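Local coordinates for protein salicylate carboxymethyltransferase (Clarkia breweri, PDB 1M6E) that catalyses transfer of a methyl group from S-adenosyl-L-methionine to the carboxyl group of the plant hormone salicylic acid, giving volatile methyl salicylate, at residues D47-G59 / L134-S148. Residues are numbered along the deposited sequence; the frame is centred on the assembly and turned at random.
Sequences DTVTTRLAIADLG and LFPRNTLHFIHSSYS. With SAH (S-adenosyl-L-homocysteine), chain C.
Ala56 and Asp57 pair in parallel with Ile143 and His144, joining the first and fourth strands of the Rossmann-like sheet of this SABATH methyltransferase. The axes of strands 56-58 and 143-146 come within 4.7 Å of each other, their directions 29° apart. The backbone bonds alternate. Ala56 N gives a weak bond to Phe142 O, His144 N reaches Ala56 O at 3.1 Å, and Leu58 N reaches His144 O in a straighter bond, with an N-H...O angle of 165°. Strand 91-98 pairs with the other edge of segment 47-59, through Leu53, Ile55 and Asp57.

On one face of the sheet, Asp57 and His144 lie side by side. Both side chains extend anti to their backbone N. This brings His144 ND1 to 3.1 Å from Asp57 OD2. The oxygen lies near the ring plane, but the nitrogen stands above the carboxylate plane, and the two flat groups are turned 66° apart. On this same face, Ile55 CG2 rests on Phe142 CD2.

On the face of Ala56 and Ile143 the contacts are apolar. The side chains of Leu58 and Ile143 cross, with CD2 of Leu58 3.7 Å from CG2 of Ile143. The other branch of Leu58, CD1, meets the edge of the Phe135 ring. Ala56 CB touches Leu140 CD2, which lies over a face of that ring. Further back, the His141 ring turns its edge to the backbone of Leu53 and Ala54.

At the C-terminal ends the strands open onto the cofactor product. Ser148 OG donates to Leu58 O at 3.2 Å, and Gly59 O accepts the amino N of S-adenosyl-L-homocysteine at 3.1 Å. Ser148 CB packs against O4' of the ribose. The bond to ND1 limits rotation of the buried His144 ring and would probably favour a proton on that nitrogen, while the Ser148 bond links the two strand ends, which form part of the cofactor pocket.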
loop_
_atom_site.group_PDB
_atom_site.type_symbol
_atom_site.label_atom_id
_atom_site.label_comp_id
_atom_site.label_asym_id
_atom_site.label_seq_id
_atom_site.Cartn_x
_atom_site.Cartn_y
_atom_site.Cartn_z
ATOM N N ASP A 47 20.208 4.228 -24.403
ATOM C CA ASP A 47 19.710 5.050 -23.312
ATOM C C ASP A 47 18.539 6.025 -23.466
ATOM O O ASP A 47 18.431 6.820 -24.406
ATOM C CB ASP A 47 20.885 5.788 -22.657
ATOM C CG ASP A 47 21.633 6.683 -23.626
ATOM O OD1 ASP A 47 21.935 6.228 -24.752
ATOM O OD2 ASP A 47 21.931 7.840 -23.254
ATOM N N THR A 48 17.676 5.889 -22.468
ATOM C CA THR A 48 16.463 6.642 -22.174
ATOM C C THR A 48 16.330 6.051 -20.783
ATOM O O THR A 48 16.047 6.737 -19.804
ATOM C CB THR A 48 15.237 6.266 -23.042
ATOM O OG1 THR A 48 15.105 4.845 -23.152
ATOM C CG2 THR A 48 15.382 6.879 -24.387
ATOM N N VAL A 49 16.597 4.757 -20.709
ATOM C CA VAL A 49 16.578 4.085 -19.440
ATOM C C VAL A 49 18.035 4.021 -19.026
ATOM O O VAL A 49 18.800 3.132 -19.423
ATOM C CB VAL A 49 15.970 2.687 -19.529
ATOM C CG1 VAL A 49 16.173 1.964 -18.213
ATOM C CG2 VAL A 49 14.478 2.799 -19.839
ATOM N N THR A 50 18.406 5.019 -18.240
ATOM C CA THR A 50 19.750 5.145 -17.743
ATOM C C THR A 50 19.879 4.516 -16.367
ATOM O O THR A 50 19.816 3.301 -16.217
ATOM C CB THR A 50 20.141 6.617 -17.661
ATOM O OG1 THR A 50 19.928 7.219 -18.939
ATOM C CG2 THR A 50 21.605 6.766 -17.268
ATOM N N THR A 51 20.047 5.353 -15.357
ATOM C CA THR A 51 20.211 4.873 -14.005
ATOM C C THR A 51 18.920 4.443 -13.301
ATOM O O THR A 51 18.979 3.804 -12.244
ATOM C CB THR A 51 20.935 5.941 -13.195
ATOM O OG1 THR A 51 20.116 7.110 -13.071
ATOM C CG2 THR A 51 22.188 6.328 -13.927
ATOM N N ARG A 52 17.764 4.767 -13.892
ATOM C CA ARG A 52 16.465 4.418 -13.301
ATOM C C ARG A 52 15.455 3.877 -14.277
ATOM O O ARG A 52 15.133 4.517 -15.264
ATOM C CB ARG A 52 15.844 5.636 -12.635
ATOM C CG ARG A 52 14.988 5.310 -11.428
ATOM C CD ARG A 52 14.415 6.575 -10.787
ATOM N NE ARG A 52 13.090 6.901 -11.318
ATOM C CZ ARG A 52 12.833 7.813 -12.256
ATOM N NH1 ARG A 52 13.808 8.541 -12.804
ATOM N NH2 ARG A 52 11.579 7.976 -12.661
ATOM N N LEU A 53 14.969 2.683 -14.016
ATOM C CA LEU A 53 13.949 2.114 -14.864
ATOM C C LEU A 53 12.745 2.139 -13.923
ATOM O O LEU A 53 12.887 1.876 -12.732
ATOM C CB LEU A 53 14.318 0.686 -15.271
ATOM C CG LEU A 53 13.241 -0.178 -15.955
ATOM C CD1 LEU A 53 12.770 0.446 -17.249
ATOM C CD2 LEU A 53 13.805 -1.540 -16.239
ATOM N N ALA A 54 11.570 2.478 -14.438
ATOM C CA ALA A 54 10.378 2.555 -13.603
ATOM C C ALA A 54 9.168 1.833 -14.181
ATOM O O ALA A 54 8.334 2.422 -14.847
ATOM C CB ALA A 54 10.041 4.014 -13.340
ATOM N N ILE A 55 9.085 0.545 -13.908
ATOM C CA ILE A 55 7.993 -0.284 -14.370
ATOM C C ILE A 55 6.808 -0.086 -13.437
ATOM O O ILE A 55 7.000 0.149 -12.243
ATOM C CB ILE A 55 8.419 -1.744 -14.322
ATOM C CG1 ILE A 55 9.759 -1.892 -15.040
ATOM C CG2 ILE A 55 7.348 -2.629 -14.938
ATOM C CD1 ILE A 55 10.248 -3.328 -15.158
ATOM N N ALA A 56 5.592 -0.204 -13.969
ATOM C CA ALA A 56 4.381 -0.021 -13.167
ATOM C C ALA A 56 3.238 -0.917 -13.592
ATOM O O ALA A 56 2.739 -0.755 -14.700
ATOM C CB ALA A 56 3.927 1.420 -13.271
ATOM N N ASP A 57 2.795 -1.838 -12.735
ATOM C CA ASP A 57 1.675 -2.723 -13.092
ATOM C C ASP A 57 0.340 -2.034 -12.785
ATOM O O ASP A 57 0.111 -1.560 -11.689
ATOM C CB ASP A 57 1.751 -4.071 -12.348
ATOM C CG ASP A 57 0.926 -5.208 -13.055
ATOM O OD1 ASP A 57 -0.317 -5.077 -13.249
ATOM O OD2 ASP A 57 1.536 -6.250 -13.415
ATOM N N LEU A 58 -0.540 -1.962 -13.766
ATOM C CA LEU A 58 -1.818 -1.312 -13.581
ATOM C C LEU A 58 -2.923 -2.353 -13.481
ATOM O O LEU A 58 -3.137 -3.143 -14.412
ATOM C CB LEU A 58 -2.062 -0.346 -14.746
ATOM C CG LEU A 58 -1.798 1.147 -14.479
ATOM C CD1 LEU A 58 -0.766 1.369 -13.388
ATOM C CD2 LEU A 58 -1.338 1.791 -15.750
ATOM N N GLY A 59 -3.619 -2.346 -12.344
ATOM C CA GLY A 59 -4.680 -3.301 -12.116
ATOM C C GLY A 59 -4.070 -4.624 -11.697
ATOM O O GLY A 59 -4.493 -5.692 -12.141
ATOM N N LEU A 134 -2.270 8.815 -12.124
ATOM C CA LEU A 134 -1.731 8.149 -10.953
ATOM C C LEU A 134 -0.306 8.580 -10.639
ATOM O O LEU A 134 0.113 8.543 -9.484
ATOM C CB LEU A 134 -1.814 6.636 -11.160
ATOM C CG LEU A 134 -3.246 6.153 -11.465
ATOM C CD1 LEU A 134 -3.221 4.887 -12.325
ATOM C CD2 LEU A 134 -4.000 5.902 -10.183
ATOM N N PHE A 135 0.438 9.017 -11.655
ATOM C CA PHE A 135 1.832 9.439 -11.457
ATOM C C PHE A 135 2.083 10.771 -12.118
ATOM O O PHE A 135 1.379 11.148 -13.067
ATOM C CB PHE A 135 2.826 8.431 -12.083
ATOM C CG PHE A 135 2.440 6.994 -11.887
ATOM C CD1 PHE A 135 1.437 6.423 -12.679
ATOM C CD2 PHE A 135 2.968 6.266 -10.815
ATOM C CE1 PHE A 135 0.945 5.154 -12.399
ATOM C CE2 PHE A 135 2.493 5.014 -10.526
ATOM C CZ PHE A 135 1.474 4.446 -11.312
ATOM N N PRO A 136 3.100 11.500 -11.635
ATOM C CA PRO A 136 3.498 12.803 -12.165
ATOM C C PRO A 136 3.828 12.707 -13.651
ATOM O O PRO A 136 3.887 11.610 -14.197
ATOM C CB PRO A 136 4.697 13.147 -11.308
ATOM C CG PRO A 136 4.253 12.679 -9.997
ATOM C CD PRO A 136 3.718 11.289 -10.325
ATOM N N ARG A 137 4.022 13.845 -14.315
ATOM C CA ARG A 137 4.312 13.828 -15.754
ATOM C C ARG A 137 5.679 13.234 -16.048
ATOM O O ARG A 137 6.611 13.389 -15.256
ATOM C CB ARG A 137 4.216 15.234 -16.342
ATOM C CG ARG A 137 2.820 15.708 -16.486
ATOM C CD ARG A 137 2.716 16.820 -17.488
ATOM N NE ARG A 137 1.684 17.749 -17.062
ATOM C CZ ARG A 137 1.781 18.513 -15.974
ATOM N NH1 ARG A 137 2.875 18.458 -15.212
ATOM N NH2 ARG A 137 0.773 19.316 -15.635
ATOM N N ASN A 138 5.796 12.557 -17.185
ATOM C CA ASN A 138 7.057 11.919 -17.565
ATOM C C ASN A 138 7.816 11.339 -16.361
ATOM O O ASN A 138 8.889 11.818 -15.985
ATOM C CB ASN A 138 7.925 12.912 -18.321
ATOM C CG ASN A 138 7.397 13.195 -19.701
ATOM O OD1 ASN A 138 6.435 12.556 -20.166
ATOM N ND2 ASN A 138 8.023 14.147 -20.379
ATOM N N THR A 139 7.226 10.289 -15.785
ATOM C CA THR A 139 7.728 9.588 -14.604
ATOM C C THR A 139 8.002 8.138 -14.967
ATOM O O THR A 139 8.882 7.499 -14.388
ATOM C CB THR A 139 6.638 9.585 -13.452
ATOM O OG1 THR A 139 6.342 10.930 -13.060
ATOM C CG2 THR A 139 7.104 8.791 -12.216
ATOM N N LEU A 140 7.275 7.636 -15.956
ATOM C CA LEU A 140 7.364 6.234 -16.305
ATOM C C LEU A 140 7.948 5.723 -17.611
ATOM O O LEU A 140 7.601 6.227 -18.674
ATOM C CB LEU A 140 5.959 5.643 -16.174
ATOM C CG LEU A 140 5.499 5.110 -14.821
ATOM C CD1 LEU A 140 5.914 6.019 -13.683
ATOM C CD2 LEU A 140 4.002 4.938 -14.874
ATOM N N HIS A 141 8.815 4.703 -17.504
ATOM C CA HIS A 141 9.375 3.989 -18.660
ATOM C C HIS A 141 8.803 2.602 -18.438
ATOM O O HIS A 141 9.282 1.867 -17.582
ATOM C CB HIS A 141 10.897 3.801 -18.635
ATOM C CG HIS A 141 11.637 4.698 -17.703
ATOM N ND1 HIS A 141 11.814 6.041 -17.941
ATOM C CD2 HIS A 141 12.315 4.427 -16.565
ATOM C CE1 HIS A 141 12.568 6.562 -16.988
ATOM N NE2 HIS A 141 12.887 5.603 -16.140
ATOM N N PHE A 142 7.764 2.234 -19.160
ATOM C CA PHE A 142 7.142 0.895 -19.030
ATOM C C PHE A 142 5.976 0.694 -18.095
ATOM O O PHE A 142 6.101 0.764 -16.873
ATOM C CB PHE A 142 8.140 -0.244 -18.710
ATOM C CG PHE A 142 7.713 -1.570 -19.305
ATOM C CD1 PHE A 142 8.221 -1.998 -20.530
ATOM C CD2 PHE A 142 6.676 -2.303 -18.732
ATOM C CE1 PHE A 142 7.693 -3.130 -21.187
ATOM C CE2 PHE A 142 6.143 -3.426 -19.371
ATOM C CZ PHE A 142 6.654 -3.837 -20.605
ATOM N N ILE A 143 4.862 0.347 -18.721
ATOM C CA ILE A 143 3.598 0.092 -18.064
ATOM C C ILE A 143 3.019 -1.281 -18.435
ATOM O O ILE A 143 2.614 -1.496 -19.571
ATOM C CB ILE A 143 2.585 1.149 -18.483
ATOM C CG1 ILE A 143 2.875 2.453 -17.777
ATOM C CG2 ILE A 143 1.220 0.678 -18.227
ATOM C CD1 ILE A 143 1.942 3.556 -18.183
ATOM N N HIS A 144 2.953 -2.203 -17.483
ATOM C CA HIS A 144 2.371 -3.494 -17.798
ATOM C C HIS A 144 0.877 -3.548 -17.414
ATOM O O HIS A 144 0.453 -2.762 -16.600
ATOM C CB HIS A 144 3.124 -4.625 -17.084
ATOM C CG HIS A 144 2.534 -5.960 -17.374
ATOM N ND1 HIS A 144 1.661 -6.585 -16.508
ATOM C CD2 HIS A 144 2.489 -6.666 -18.528
ATOM C CE1 HIS A 144 1.093 -7.611 -17.121
ATOM N NE2 HIS A 144 1.575 -7.679 -18.349
ATOM N N SER A 145 0.074 -4.437 -18.015
ATOM C CA SER A 145 -1.323 -4.546 -17.611
ATOM C C SER A 145 -2.191 -5.643 -18.158
ATOM O O SER A 145 -2.811 -5.464 -19.197
ATOM C CB SER A 145 -2.091 -3.241 -17.858
ATOM O OG SER A 145 -3.495 -3.468 -17.669
ATOM N N SER A 146 -2.301 -6.757 -17.451
ATOM C CA SER A 146 -3.191 -7.828 -17.911
ATOM C C SER A 146 -4.599 -7.755 -17.275
ATOM O O SER A 146 -4.822 -7.079 -16.271
ATOM C CB SER A 146 -2.587 -9.207 -17.638
ATOM O OG SER A 146 -1.789 -9.631 -18.717
ATOM N N TYR A 147 -5.530 -8.463 -17.902
ATOM C CA TYR A 147 -6.925 -8.587 -17.494
ATOM C C TYR A 147 -7.540 -7.563 -16.542
ATOM O O TYR A 147 -8.301 -7.919 -15.614
ATOM C CB TYR A 147 -7.141 -9.985 -16.933
ATOM C CG TYR A 147 -7.328 -11.048 -17.974
ATOM C CD1 TYR A 147 -8.262 -12.049 -17.780
ATOM C CD2 TYR A 147 -6.597 -11.047 -19.168
ATOM C CE1 TYR A 147 -8.485 -13.029 -18.744
ATOM C CE2 TYR A 147 -6.805 -12.026 -20.142
ATOM C CZ TYR A 147 -7.759 -13.017 -19.917
ATOM O OH TYR A 147 -8.023 -14.011 -20.828
ATOM N N SER A 148 -7.236 -6.291 -16.759
ATOM C CA SER A 148 -7.817 -5.281 -15.907
ATOM C C SER A 148 -8.444 -4.175 -16.730
ATOM O O SER A 148 -9.426 -3.557 -16.319
ATOM C CB SER A 148 -6.774 -4.694 -15.000
ATOM O OG SER A 148 -6.069 -3.698 -15.690
HETATM N N SAH C . -3.313 -8.251 -13.323
HETATM C CA SAH C . -3.653 -9.587 -12.646
HETATM C CB SAH C . -5.110 -9.690 -12.157
HETATM C CG SAH C . -5.958 -8.505 -12.357
HETATM S SD SAH C . -7.707 -8.582 -11.835
HETATM C C SAH C . -3.493 -10.804 -13.556
HETATM O O SAH C . -3.129 -10.654 -14.760
HETATM O OXT SAH C . -3.766 -11.933 -12.969
HETATM C "C5'" SAH C . -8.077 -6.908 -12.238
HETATM C "C4'" SAH C . -7.802 -5.794 -11.133
HETATM O "O4'" SAH C . -8.193 -4.587 -11.863
HETATM C "C3'" SAH C . -8.833 -5.825 -9.943
HETATM O "O3'" SAH C . -8.121 -6.112 -8.607
HETATM C "C2'" SAH C . -9.398 -4.476 -9.885
HETATM O "O2'" SAH C . -9.643 -3.843 -8.675
HETATM C "C1'" SAH C . -8.498 -3.709 -10.970
HETATM N N9 SAH C . -9.201 -2.566 -11.508
HETATM C C8 SAH C . -10.459 -2.453 -12.059
HETATM N N7 SAH C . -10.775 -1.242 -12.415
HETATM C C5 SAH C . -9.652 -0.524 -12.077
HETATM C C6 SAH C . -9.329 0.848 -12.185
HETATM N N6 SAH C . -10.206 1.712 -12.695
HETATM N N1 SAH C . -8.090 1.313 -11.760
HETATM C C2 SAH C . -7.204 0.408 -11.234
HETATM N N3 SAH C . -7.421 -0.928 -11.080
HETATM C C4 SAH C . -8.672 -1.328 -11.523
#